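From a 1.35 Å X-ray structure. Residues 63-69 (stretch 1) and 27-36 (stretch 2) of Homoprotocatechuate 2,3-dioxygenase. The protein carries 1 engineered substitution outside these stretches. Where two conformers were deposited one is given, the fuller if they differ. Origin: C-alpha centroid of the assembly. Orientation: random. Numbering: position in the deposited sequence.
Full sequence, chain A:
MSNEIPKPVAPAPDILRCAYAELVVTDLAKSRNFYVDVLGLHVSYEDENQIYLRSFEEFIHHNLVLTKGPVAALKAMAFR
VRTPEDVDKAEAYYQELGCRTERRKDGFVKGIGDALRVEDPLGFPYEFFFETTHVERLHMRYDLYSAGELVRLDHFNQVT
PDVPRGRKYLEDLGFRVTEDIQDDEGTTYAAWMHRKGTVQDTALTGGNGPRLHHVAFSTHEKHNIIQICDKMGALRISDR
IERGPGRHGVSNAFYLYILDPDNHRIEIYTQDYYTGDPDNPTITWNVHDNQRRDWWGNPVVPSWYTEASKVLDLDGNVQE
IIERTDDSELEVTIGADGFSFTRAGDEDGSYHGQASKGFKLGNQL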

# COMPACT_ATOMS: atom_id res chain seq x y z
N ASN A 63 -5.50 -26.02 -2.43
CA ASN A 63 -5.97 -25.51 -1.14
C ASN A 63 -7.48 -25.61 -0.98
O ASN A 63 -8.00 -25.41 0.14
CB ASN A 63 -5.57 -24.06 -0.93
CG ASN A 63 -4.07 -23.84 -0.92
OD1 ASN A 63 -3.56 -23.03 -1.70
ND2 ASN A 63 -3.37 -24.54 -0.05
N LEU A 64 -8.20 -25.87 -2.07
CA LEU A 64 -9.65 -25.87 -2.03
C LEU A 64 -10.14 -26.82 -3.11
O LEU A 64 -9.72 -26.71 -4.27
CB LEU A 64 -10.20 -24.47 -2.25
CG LEU A 64 -11.69 -24.25 -2.09
CD1 LEU A 64 -12.15 -24.54 -0.66
CD2 LEU A 64 -12.06 -22.83 -2.47
N VAL A 65 -10.99 -27.77 -2.73
CA VAL A 65 -11.67 -28.64 -3.68
C VAL A 65 -13.15 -28.32 -3.61
O VAL A 65 -13.76 -28.39 -2.53
CB VAL A 65 -11.44 -30.14 -3.36
CG1 VAL A 65 -12.08 -31.00 -4.45
CG2 VAL A 65 -9.97 -30.43 -3.26
N LEU A 66 -13.73 -27.95 -4.74
CA LEU A 66 -15.17 -27.75 -4.85
C LEU A 66 -15.74 -29.02 -5.49
O LEU A 66 -15.35 -29.39 -6.60
CB LEU A 66 -15.50 -26.55 -5.72
CG LEU A 66 -14.79 -25.24 -5.37
CD1 LEU A 66 -15.15 -24.16 -6.38
CD2 LEU A 66 -15.10 -24.83 -3.93
N THR A 67 -16.65 -29.69 -4.78
CA THR A 67 -17.23 -30.96 -5.23
C THR A 67 -18.73 -30.75 -5.39
O THR A 67 -19.40 -30.36 -4.46
CB THR A 67 -16.92 -32.08 -4.23
OG1 THR A 67 -15.51 -32.31 -4.19
CG2 THR A 67 -17.64 -33.37 -4.59
N LYS A 68 -19.26 -31.07 -6.57
CA LYS A 68 -20.68 -30.97 -6.80
C LYS A 68 -21.42 -31.99 -5.94
O LYS A 68 -21.02 -33.15 -5.86
CB LYS A 68 -20.97 -31.25 -8.28
CG LYS A 68 -22.42 -31.13 -8.70
CD LYS A 68 -22.54 -31.55 -10.17
CE LYS A 68 -23.98 -31.76 -10.57
NZ LYS A 68 -24.85 -30.60 -10.20
N GLY A 69 -22.48 -31.57 -5.28
CA GLY A 69 -23.33 -32.49 -4.54
C GLY A 69 -24.66 -31.88 -4.20
O GLY A 69 -24.93 -30.74 -4.55
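Stretch 2 27-36: DLAKSRNFYV

Stretch 2 is a helix laid almost antiparallel along a strand. Asp27 leads into it, the helix runs from Leu28 through Val36 and continues beyond, and its direction makes an angle of 160° with that of strand 64-68. The axes approach to 9.3 Å, room enough for one layer of side chains between the two backbones. Because the directions are opposed, the start of the helix meets the end of the strand: the CA atoms of Leu28 and Lys68 are 5.9 Å apart, while Tyr35 reaches back to Leu64.

The strand's alternation selects its contact residues. Leu64 and Leu66 point toward the helix, Val65 lies out of reach and Thr67 points away. The helix answers with positions spaced by three and four, Leu28, Ser31 and Tyr35, all pointing toward the strand.

Leu66 is the hub. With chi1 m and chi2 t, its CD1 extends to 3.6 Å from Tyr35 CD2, approaching the ring obliquely, and to 4.1 Å from Ser31 CB. On the Leu28 side, Leu66 CB is 4.2 Å from Leu28 CD1, which also packs against the strand backbone, 3.8 Å from Leu66 O. Leu28 reaches it in the t, p rotamer. Leu64 adopts the same t, p pair and sets CD2 over one face of the Tyr35 ring, 4.0 Å from its centroid and 28° off the normal, a CH-pi contact; the closest pair is Leu64 CD2 to Tyr35 CE1 at 3.6 Å. Tyr35 takes chi1 m with chi2 at -80°, an orientation that gives Leu64 a ring face, while its hydroxyl is hydrogen-bonded elsewhere in the structure.

No direct hydrogen bond joins the stretches; the contact rests on apolar packing, burying 317 Å² in all, and on one water. Lys68 points sideways, and its chain runs t through chi3 before turning to p at chi4. Its NZ donates to water 1 at 3.1 Å, and the same water accepts from Leu28 N at 3.0 Å, linking the strand's last residue to the backbone amide of the first helical residue.

Asp27, whose side chain points away from the strand, caps that turn: with chi1 t, its OD1 accepts from Lys30 N at 3.1 Å. Its carbonyl opens the helical ladder, Ser31 N to Asp27 O measuring 3.0 Å. The rule to read here is economical: apolar side chains fill the middle, with Ser31 CB against Leu66 CD1, and polar groups serve the helix start.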

# COMPACT_ATOMS: atom_id res chain seq x y z
N ASP A 27 -24.01 -25.84 -7.41
CA ASP A 27 -23.93 -25.46 -8.83
C ASP A 27 -22.47 -25.15 -9.10
O ASP A 27 -21.94 -24.10 -8.70
CB ASP A 27 -24.82 -24.25 -9.10
CG ASP A 27 -24.85 -23.83 -10.55
OD1 ASP A 27 -23.81 -23.86 -11.25
OD2 ASP A 27 -25.95 -23.43 -11.01
N LEU A 28 -21.79 -26.09 -9.74
CA LEU A 28 -20.35 -26.01 -9.89
C LEU A 28 -19.93 -24.80 -10.72
O LEU A 28 -18.94 -24.14 -10.40
CB LEU A 28 -19.81 -27.31 -10.48
CG LEU A 28 -18.31 -27.57 -10.39
CD1 LEU A 28 -17.87 -27.80 -8.96
CD2 LEU A 28 -18.00 -28.78 -11.24
N ALA A 29 -20.68 -24.48 -11.77
CA ALA A 29 -20.34 -23.30 -12.58
C ALA A 29 -20.47 -21.98 -11.84
O ALA A 29 -19.63 -21.09 -12.00
CB ALA A 29 -21.17 -23.26 -13.86
N LYS A 30 -21.51 -21.85 -11.03
CA LYS A 30 -21.70 -20.63 -10.25
C LYS A 30 -20.57 -20.52 -9.22
O LYS A 30 -20.02 -19.44 -9.00
CB LYS A 30 -23.07 -20.62 -9.56
CG LYS A 30 -24.22 -20.34 -10.53
CD LYS A 30 -25.52 -20.17 -9.77
CE LYS A 30 -26.49 -19.22 -10.47
NZ LYS A 30 -27.65 -18.94 -9.57
N SER A 31 -20.23 -21.65 -8.60
CA SER A 31 -19.11 -21.64 -7.65
C SER A 31 -17.79 -21.32 -8.34
O SER A 31 -16.98 -20.55 -7.81
CB SER A 31 -19.04 -22.97 -6.91
OG SER A 31 -20.24 -23.16 -6.18
N ARG A 32 -17.57 -21.85 -9.54
CA ARG A 32 -16.37 -21.50 -10.30
C ARG A 32 -16.30 -20.01 -10.58
O ARG A 32 -15.23 -19.39 -10.46
CB ARG A 32 -16.34 -22.26 -11.65
CG ARG A 32 -14.97 -22.21 -12.30
CD ARG A 32 -14.99 -22.83 -13.70
NE ARG A 32 -13.66 -23.03 -14.27
CZ ARG A 32 -12.91 -22.06 -14.76
NH1 ARG A 32 -13.35 -20.80 -14.79
NH2 ARG A 32 -11.71 -22.35 -15.25
N ASN A 33 -17.42 -19.41 -10.95
CA ASN A 33 -17.43 -17.98 -11.24
C ASN A 33 -16.98 -17.18 -10.01
O ASN A 33 -16.26 -16.19 -10.13
CB ASN A 33 -18.80 -17.54 -11.73
CG ASN A 33 -18.89 -16.05 -11.97
OD1 ASN A 33 -19.51 -15.33 -11.20
ND2 ASN A 33 -18.27 -15.57 -13.05
N PHE A 34 -17.41 -17.60 -8.83
CA PHE A 34 -17.04 -16.90 -7.60
C PHE A 34 -15.55 -17.10 -7.30
O PHE A 34 -14.81 -16.13 -7.10
CB PHE A 34 -17.89 -17.41 -6.44
CG PHE A 34 -17.64 -16.70 -5.12
CD1 PHE A 34 -18.20 -15.45 -4.88
CD2 PHE A 34 -16.88 -17.29 -4.12
CE1 PHE A 34 -18.00 -14.81 -3.66
CE2 PHE A 34 -16.68 -16.65 -2.90
CZ PHE A 34 -17.24 -15.42 -2.68
N TYR A 35 -15.10 -18.35 -7.23
CA TYR A 35 -13.75 -18.60 -6.75
C TYR A 35 -12.66 -18.31 -7.77
O TYR A 35 -11.54 -17.93 -7.39
CB TYR A 35 -13.61 -20.04 -6.26
CG TYR A 35 -14.35 -20.29 -4.96
CD1 TYR A 35 -13.79 -19.90 -3.74
CD2 TYR A 35 -15.57 -20.91 -4.92
CE1 TYR A 35 -14.45 -20.11 -2.55
CE2 TYR A 35 -16.24 -21.14 -3.73
CZ TYR A 35 -15.68 -20.74 -2.54
OH TYR A 35 -16.29 -20.92 -1.34
N VAL A 36 -12.96 -18.50 -9.05
CA VAL A 36 -12.00 -18.26 -10.11
C VAL A 36 -12.17 -16.85 -10.66
O VAL A 36 -11.21 -16.07 -10.66
CB VAL A 36 -12.08 -19.31 -11.25
CG1 VAL A 36 -11.08 -19.00 -12.36
CG2 VAL A 36 -11.82 -20.70 -10.69
O HOH W 1 -23.27 -28.20 -11.29